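Local coordinates for CalG4 (Micromonospora echinospora, PDB 3IA7), which is a GT-B-fold protein made of two Rossmann-like halves, each built on a parallel beta sheet, at residues 7-12 and 35-40; 79-84 and 158-163; 321-326 and 344-349. All blocks are in the same frame, centred on the assembly; numbering follows the deposited sequence.

In the fold
The three contacts follow one another along the chain without overlapping. Interactions 1 and 2 lie in the N-terminal half, their centres about 24 Å apart. Interaction 1 pairs two neighbouring strands of the parallel sheet of that half. Helix 75-98, which carries the first segment of interaction 2, runs on to pack through Ile90 and Ala94 against the interaction 1 strands. Interaction 3 belongs to the separate parallel sheet of the C-terminal half, on the other side of the chain's centre and about 35 Å from interaction 1, centre to centre. Strand pairing thus builds both Rossmann-like halves of a GT-B fold, whereas interaction 2 joins helices on the flank of the first half.

Interaction 1: 7-12 and 35-40; sequences ILFANV and ITYVTT
Phe9 and Tyr37 set their rings nearly parallel, with planes at 11°, but slide them so far apart that they hardly overlap. The centroids are 5.6 Å apart. The closest touch is instead Phe9 CB with Tyr37 CD1, at 3.4 Å. One face of the Tyr37 ring lies under the Phe9 carbonyl oxygen, and a water lies in plane at its edge, held by donating to Val38 O and by a hydrogen bond with Thr39 OG1. At the edge of the Phe9 ring, near its plane, is Thr36 O, while Ile35 CG2 approaches obliquely to 3.6 Å from Phe9 CD1. Tyr37 CG is anti to the backbone N (chi1 -165°), and the ring beyond it lies beside the Asn11 side chain. There Asn11 ND2 donates to Tyr37 OH over 3.0 Å, with the hydroxyl tilted 16° from the amide plane. Both groups are gripped twice, because Tyr37 OH also bonds Ser21 OG and Asn11 ND2 also reaches His17 O.

Beneath the rings the backbones pair in parallel. Thr36 N donates to Ile7 O, Phe9 N to Thr36 O at 2.8 Å, and Val38 N to Phe9 O. On the face away from the rings, Leu8 CD1 meets Thr36 CG2 at 3.6 Å and Val38 CG2 at 3.8 Å. Helix 15-30 covers the aromatic face through Val25 and Leu28, and helix 75-98 packs on Val38 from the other. With helix 15-30 joining the two parallel strands, 6-10 and 34-39 make a beta-alpha-beta unit, the first of the Rossmann-like N-terminal sheet.

Interaction 2: 79-84 and 158-163; sequences LHLVYV and VEAVHS
Val161 CG2 makes the tight part of this contact, pressing 3.6 Å from His80 CB and 4.0 Å from Leu81 CD2. With Val161 CG1 anti to the backbone N (chi1 -179°), CG2 is left beside that N, where it meets these two consecutive side chains of the facing helix. Leu81 CD2 also touches the backbone of the other helix, 3.8 Å from Ala160 O.

Around this point the packing is looser. Val84 CG2 is 4.3 Å from Val161 CG1, in a buried part of the interface. To either side of Val161 CG2, between partly exposed residues, His80 CD2 comes only to 4.3 Å from Val158 CG2 and Leu81 CD1 to 4.5 Å from Ala160 CB. The contact is wholly one of van der Waals packing, between helix segments whose axes are 9.7 Å apart and run in nearly the same direction, at 16°.

One turn earlier on helix 75-98, Thr77 touches both Val158 and Ala160; farther along helix 159-170, Val164 and Leu165 continue the packing on Val84. Elsewhere, Tyr83 meets Phe111 edge-to-face and packs on Phe113 and Ile114 of helix 113-123, so that helix 75-98 meets helices 113-123 and 159-170 along different sides.

Interaction 3: 321-326 and 344-349; sequences VLVPHF and SVLRPD
A beta-alpha-beta unit of the C-terminal Rossmann-like half brings Leu322 beside Val345: strand 320-322 leads through helix 331-339 to strand 343-345, the outermost strand on this side of the parallel sheet within the chain. Leu322 holds the pairing from both ends of its residue. Its N donates to Ser344 O at 2.8 Å, with the donor tilted 26° from the carbonyl plane, and its O accepts a straighter bond from Leu346 N.

Val321 and Ser344 share one face of the sheet, where Val321 CG2 lies 3.7 Å from Ser344 OG. Val321 CG1 also meets Leu346 CD1, at 3.9 Å, and Leu363 and Ala359 of helix 353-365 cover this side. The opposite face, with Leu322 and Val345, is turned to Ala334, Val337 and Ile338 of helix 331-339. Past the strand end, Val323 and Leu346 extend alongside each other in the same sense, with Val323 CG1 touching Leu346 CB. Pro324 is set roughly perpendicular to Val345, and its CD comes to 3.5 Å from Val345 CG2, closer than usual for two carbons.

The segments then diverge, and a water spans the gap by donating to Leu346 O at 2.8 Å while accepting from His325 N. Beyond it, His325 and Pro348 overlap with their side chains running oppositely. The first torsion of His325 (chi1 76°) sets CG between its backbone N and carbonyl carbon, on the Pro348 side, and CG is the ring atom nearest Pro348 CG. Phe326 CG sits toward the rim of one face of the imidazole. Over the centre of the other face, Pro348 CG forms a CH-pi contact 3.7 Å from the ring centroid, only 13° off the ring normal.

Interaction 1: 7-12 and 35-40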
# COMPACT_ATOMS: atom_id res chain seq x y z
N ILE A 7 -18.61 0.87 -14.23
CA ILE A 7 -18.43 2.05 -13.42
C ILE A 7 -17.36 2.92 -14.05
O ILE A 7 -16.22 2.45 -14.26
CB ILE A 7 -18.05 1.66 -11.96
CG1 ILE A 7 -19.19 0.80 -11.33
CG2 ILE A 7 -17.80 2.97 -11.18
CD1 ILE A 7 -18.94 0.38 -9.86
N LEU A 8 -17.68 4.17 -14.37
CA LEU A 8 -16.66 5.07 -14.95
C LEU A 8 -16.11 6.04 -13.90
O LEU A 8 -16.90 6.67 -13.15
CB LEU A 8 -17.21 5.83 -16.14
CG LEU A 8 -16.31 6.99 -16.57
CD1 LEU A 8 -15.25 6.42 -17.49
CD2 LEU A 8 -17.12 8.03 -17.30
N PHE A 9 -14.79 6.13 -13.83
CA PHE A 9 -14.13 7.14 -12.98
C PHE A 9 -13.62 8.27 -13.87
O PHE A 9 -12.90 8.06 -14.83
CB PHE A 9 -12.93 6.54 -12.24
CG PHE A 9 -13.28 5.74 -11.05
CD1 PHE A 9 -14.01 4.55 -11.15
CD2 PHE A 9 -12.82 6.14 -9.79
CE1 PHE A 9 -14.32 3.79 -10.01
CE2 PHE A 9 -13.11 5.37 -8.64
CZ PHE A 9 -13.88 4.19 -8.76
N ALA A 10 -14.01 9.48 -13.54
CA ALA A 10 -13.45 10.68 -14.20
C ALA A 10 -12.54 11.40 -13.21
O ALA A 10 -13.02 11.85 -12.13
CB ALA A 10 -14.59 11.61 -14.67
N ASN A 11 -11.25 11.55 -13.56
CA ASN A 11 -10.31 12.20 -12.67
C ASN A 11 -9.33 13.08 -13.46
O ASN A 11 -9.13 12.88 -14.67
CB ASN A 11 -9.51 11.18 -11.83
CG ASN A 11 -9.08 11.75 -10.44
OD1 ASN A 11 -9.08 12.96 -10.19
ND2 ASN A 11 -8.80 10.85 -9.53
N VAL A 12 -8.78 14.06 -12.77
CA VAL A 12 -7.75 14.91 -13.35
C VAL A 12 -6.39 14.18 -13.18
O VAL A 12 -6.26 13.24 -12.39
CB VAL A 12 -7.75 16.34 -12.73
CG1 VAL A 12 -7.44 16.25 -11.26
CG2 VAL A 12 -6.69 17.25 -13.41
N ILE A 35 -14.41 -1.44 -14.61
CA ILE A 35 -14.01 -0.08 -14.33
C ILE A 35 -13.31 0.56 -15.53
O ILE A 35 -12.36 -0.01 -16.10
CB ILE A 35 -13.05 0.03 -13.10
CG1 ILE A 35 -13.49 -0.89 -11.94
CG2 ILE A 35 -12.85 1.56 -12.70
CD1 ILE A 35 -14.93 -0.51 -11.36
N THR A 36 -13.83 1.71 -15.95
CA THR A 36 -13.20 2.49 -16.98
C THR A 36 -12.74 3.77 -16.28
O THR A 36 -13.45 4.28 -15.40
CB THR A 36 -14.20 2.81 -18.10
OG1 THR A 36 -14.64 1.57 -18.71
CG2 THR A 36 -13.56 3.70 -19.19
N TYR A 37 -11.60 4.31 -16.67
CA TYR A 37 -11.00 5.37 -15.89
C TYR A 37 -10.38 6.39 -16.86
O TYR A 37 -9.50 6.02 -17.67
CB TYR A 37 -9.95 4.77 -14.92
CG TYR A 37 -9.50 5.71 -13.78
CD1 TYR A 37 -9.72 5.38 -12.46
CD2 TYR A 37 -8.77 6.87 -14.05
CE1 TYR A 37 -9.31 6.20 -11.42
CE2 TYR A 37 -8.35 7.74 -13.00
CZ TYR A 37 -8.65 7.38 -11.68
OH TYR A 37 -8.20 8.17 -10.64
N VAL A 38 -10.85 7.64 -16.76
CA VAL A 38 -10.32 8.72 -17.60
C VAL A 38 -9.08 9.36 -16.95
O VAL A 38 -9.12 9.92 -15.81
CB VAL A 38 -11.40 9.81 -17.90
CG1 VAL A 38 -10.86 10.94 -18.85
CG2 VAL A 38 -12.73 9.15 -18.46
N THR A 39 -7.97 9.29 -17.69
CA THR A 39 -6.72 9.84 -17.21
C THR A 39 -5.77 10.17 -18.36
O THR A 39 -6.16 10.11 -19.52
CB THR A 39 -6.03 8.91 -16.15
OG1 THR A 39 -4.99 9.66 -15.49
CG2 THR A 39 -5.49 7.58 -16.86
N THR A 40 -4.55 10.60 -18.04
CA THR A 40 -3.58 10.95 -19.07
C THR A 40 -2.55 9.82 -19.21
O THR A 40 -2.52 8.93 -18.36
CB THR A 40 -2.83 12.25 -18.70
OG1 THR A 40 -2.11 12.09 -17.45
CG2 THR A 40 -3.78 13.44 -18.65
O HOH W 1 -6.77 11.04 -13.91

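Interaction 2: 79-84 and 158-163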
# COMPACT_ATOMS: atom_id res chain seq x y z
N LEU A 79 -6.36 31.24 -14.70
CA LEU A 79 -6.39 30.05 -13.89
C LEU A 79 -7.76 29.41 -13.85
O LEU A 79 -7.86 28.19 -14.00
CB LEU A 79 -5.94 30.33 -12.46
CG LEU A 79 -4.49 30.76 -12.26
CD1 LEU A 79 -4.29 30.96 -10.74
CD2 LEU A 79 -3.55 29.69 -12.82
N HIS A 80 -8.81 30.20 -13.59
CA HIS A 80 -10.17 29.67 -13.66
C HIS A 80 -10.52 29.12 -15.04
O HIS A 80 -11.24 28.13 -15.14
CB HIS A 80 -11.21 30.71 -13.29
CG HIS A 80 -11.05 31.26 -11.90
ND1 HIS A 80 -10.67 30.48 -10.83
CD2 HIS A 80 -11.29 32.49 -11.40
CE1 HIS A 80 -10.66 31.21 -9.73
NE2 HIS A 80 -11.01 32.44 -10.05
N LEU A 81 -10.10 29.80 -16.09
CA LEU A 81 -10.44 29.33 -17.45
C LEU A 81 -9.76 28.01 -17.79
O LEU A 81 -10.38 27.15 -18.46
CB LEU A 81 -10.18 30.39 -18.55
CG LEU A 81 -11.09 31.64 -18.44
CD1 LEU A 81 -10.62 32.70 -19.42
CD2 LEU A 81 -12.56 31.30 -18.67
N VAL A 82 -8.53 27.82 -17.32
CA VAL A 82 -7.84 26.55 -17.59
C VAL A 82 -8.53 25.43 -16.82
O VAL A 82 -8.56 24.31 -17.29
CB VAL A 82 -6.27 26.57 -17.34
CG1 VAL A 82 -5.91 26.70 -15.88
CG2 VAL A 82 -5.66 25.28 -17.87
N TYR A 83 -9.06 25.74 -15.64
CA TYR A 83 -9.81 24.77 -14.82
C TYR A 83 -11.03 24.27 -15.61
O TYR A 83 -11.31 23.05 -15.69
CB TYR A 83 -10.25 25.44 -13.51
CG TYR A 83 -11.15 24.59 -12.64
CD1 TYR A 83 -10.60 23.56 -11.85
CD2 TYR A 83 -12.55 24.77 -12.63
CE1 TYR A 83 -11.44 22.75 -11.04
CE2 TYR A 83 -13.38 23.98 -11.83
CZ TYR A 83 -12.81 22.97 -11.05
OH TYR A 83 -13.60 22.17 -10.25
N VAL A 84 -11.77 25.23 -16.17
CA VAL A 84 -12.93 24.91 -17.00
C VAL A 84 -12.53 24.09 -18.25
O VAL A 84 -13.18 23.07 -18.53
CB VAL A 84 -13.79 26.16 -17.35
CG1 VAL A 84 -14.94 25.77 -18.29
CG2 VAL A 84 -14.37 26.79 -16.05
N VAL A 158 -16.96 35.91 -11.82
CA VAL A 158 -16.08 36.48 -12.85
C VAL A 158 -16.74 36.32 -14.22
O VAL A 158 -17.01 35.21 -14.67
CB VAL A 158 -14.66 35.81 -12.82
CG1 VAL A 158 -13.73 36.43 -13.89
CG2 VAL A 158 -14.02 35.83 -11.42
N GLU A 159 -16.97 37.46 -14.90
CA GLU A 159 -17.67 37.52 -16.17
C GLU A 159 -17.20 36.51 -17.25
O GLU A 159 -18.03 35.84 -17.86
CB GLU A 159 -17.65 38.95 -16.74
CG GLU A 159 -18.12 39.04 -18.17
CD GLU A 159 -19.52 38.51 -18.35
OE1 GLU A 159 -20.34 38.64 -17.42
OE2 GLU A 159 -19.80 37.97 -19.44
N ALA A 160 -15.88 36.46 -17.50
CA ALA A 160 -15.28 35.55 -18.52
C ALA A 160 -15.58 34.06 -18.23
O ALA A 160 -15.76 33.25 -19.17
CB ALA A 160 -13.76 35.78 -18.59
N VAL A 161 -15.61 33.70 -16.95
CA VAL A 161 -15.86 32.33 -16.49
C VAL A 161 -17.36 32.02 -16.50
O VAL A 161 -17.80 30.99 -17.00
CB VAL A 161 -15.29 32.10 -15.09
CG1 VAL A 161 -15.52 30.64 -14.61
CG2 VAL A 161 -13.79 32.44 -15.06
N HIS A 162 -18.14 32.94 -15.93
CA HIS A 162 -19.58 32.81 -15.85
C HIS A 162 -20.20 32.60 -17.24
O HIS A 162 -21.07 31.73 -17.40
CB HIS A 162 -20.18 34.07 -15.17
CG HIS A 162 -21.67 34.03 -15.02
ND1 HIS A 162 -22.52 34.50 -16.00
CD2 HIS A 162 -22.45 33.52 -14.04
CE1 HIS A 162 -23.77 34.32 -15.61
NE2 HIS A 162 -23.76 33.72 -14.43
N SER A 163 -19.75 33.37 -18.24
CA SER A 163 -20.37 33.29 -19.56
C SER A 163 -20.09 31.91 -20.17
O SER A 163 -20.99 31.29 -20.76
CB SER A 163 -19.89 34.42 -20.48
OG SER A 163 -18.48 34.37 -20.65

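Interaction 3: 321-326 and 344-349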
# COMPACT_ATOMS: atom_id res chain seq x y z
N VAL A 321 6.07 18.13 12.49
CA VAL A 321 6.50 19.51 12.37
C VAL A 321 6.34 19.84 10.87
O VAL A 321 6.81 19.08 10.00
CB VAL A 321 7.93 19.74 12.83
CG1 VAL A 321 8.34 21.22 12.67
CG2 VAL A 321 8.07 19.28 14.32
N LEU A 322 5.61 20.91 10.59
CA LEU A 322 5.22 21.29 9.24
C LEU A 322 6.08 22.43 8.70
O LEU A 322 6.40 23.39 9.43
CB LEU A 322 3.74 21.66 9.21
CG LEU A 322 2.80 20.45 9.40
CD1 LEU A 322 1.42 20.76 8.93
CD2 LEU A 322 3.21 19.15 8.70
N VAL A 323 6.45 22.32 7.43
CA VAL A 323 7.08 23.42 6.70
C VAL A 323 6.25 23.64 5.40
O VAL A 323 6.64 23.23 4.29
CB VAL A 323 8.57 23.12 6.50
CG1 VAL A 323 9.33 23.32 7.86
CG2 VAL A 323 8.82 21.71 5.95
N PRO A 324 5.05 24.24 5.56
CA PRO A 324 4.06 24.36 4.47
C PRO A 324 4.46 25.25 3.30
O PRO A 324 3.85 25.13 2.23
CB PRO A 324 2.84 25.00 5.14
CG PRO A 324 3.08 24.97 6.58
CD PRO A 324 4.55 24.82 6.82
N HIS A 325 5.41 26.15 3.49
CA HIS A 325 5.80 27.03 2.39
C HIS A 325 6.43 26.26 1.21
O HIS A 325 6.55 26.79 0.09
CB HIS A 325 6.73 28.14 2.89
CG HIS A 325 8.13 27.70 3.16
ND1 HIS A 325 8.49 27.00 4.30
CD2 HIS A 325 9.27 27.88 2.45
CE1 HIS A 325 9.79 26.76 4.27
NE2 HIS A 325 10.29 27.29 3.16
N PHE A 326 6.81 25.00 1.45
CA PHE A 326 7.41 24.18 0.39
C PHE A 326 6.37 23.65 -0.60
O PHE A 326 6.70 23.38 -1.74
CB PHE A 326 8.28 23.05 0.96
CG PHE A 326 9.60 23.52 1.51
CD1 PHE A 326 10.53 24.15 0.68
CD2 PHE A 326 9.92 23.33 2.85
CE1 PHE A 326 11.75 24.58 1.20
CE2 PHE A 326 11.14 23.76 3.37
CZ PHE A 326 12.06 24.39 2.54
N SER A 344 3.22 21.19 15.00
CA SER A 344 3.67 22.56 14.99
C SER A 344 4.10 22.96 13.56
O SER A 344 4.12 22.13 12.63
CB SER A 344 4.80 22.72 15.99
OG SER A 344 5.91 21.94 15.59
N VAL A 345 4.41 24.23 13.38
CA VAL A 345 4.78 24.75 12.09
C VAL A 345 6.06 25.57 12.22
O VAL A 345 6.23 26.31 13.18
CB VAL A 345 3.62 25.58 11.48
CG1 VAL A 345 3.29 26.83 12.32
CG2 VAL A 345 3.92 25.97 10.03
N LEU A 346 6.98 25.41 11.26
CA LEU A 346 8.14 26.30 11.16
C LEU A 346 7.95 27.22 9.96
O LEU A 346 7.50 26.78 8.90
CB LEU A 346 9.43 25.51 10.97
CG LEU A 346 10.00 24.72 12.17
CD1 LEU A 346 11.06 23.77 11.70
CD2 LEU A 346 10.58 25.69 13.17
N ARG A 347 8.30 28.48 10.14
CA ARG A 347 8.32 29.42 8.99
C ARG A 347 9.66 29.44 8.27
O ARG A 347 10.65 28.94 8.81
CB ARG A 347 7.89 30.84 9.39
CG ARG A 347 6.47 30.93 9.97
CD ARG A 347 5.40 30.23 9.10
NE ARG A 347 4.10 30.22 9.77
CZ ARG A 347 2.95 29.83 9.21
NH1 ARG A 347 2.91 29.42 7.94
NH2 ARG A 347 1.83 29.85 9.93
N PRO A 348 9.69 30.00 7.04
CA PRO A 348 10.92 30.20 6.29
C PRO A 348 12.07 30.81 7.11
O PRO A 348 13.21 30.37 6.95
CB PRO A 348 10.49 31.15 5.17
CG PRO A 348 9.11 30.76 4.89
CD PRO A 348 8.52 30.47 6.26
N ASP A 349 11.79 31.79 7.97
CA ASP A 349 12.88 32.35 8.78
C ASP A 349 13.30 31.49 9.97
O ASP A 349 14.24 31.81 10.68
CB ASP A 349 12.69 33.83 9.19
CG ASP A 349 11.23 34.23 9.49
OD1 ASP A 349 10.30 33.39 9.60
OD2 ASP A 349 11.02 35.46 9.61
O HOH W 2 6.82 27.09 6.17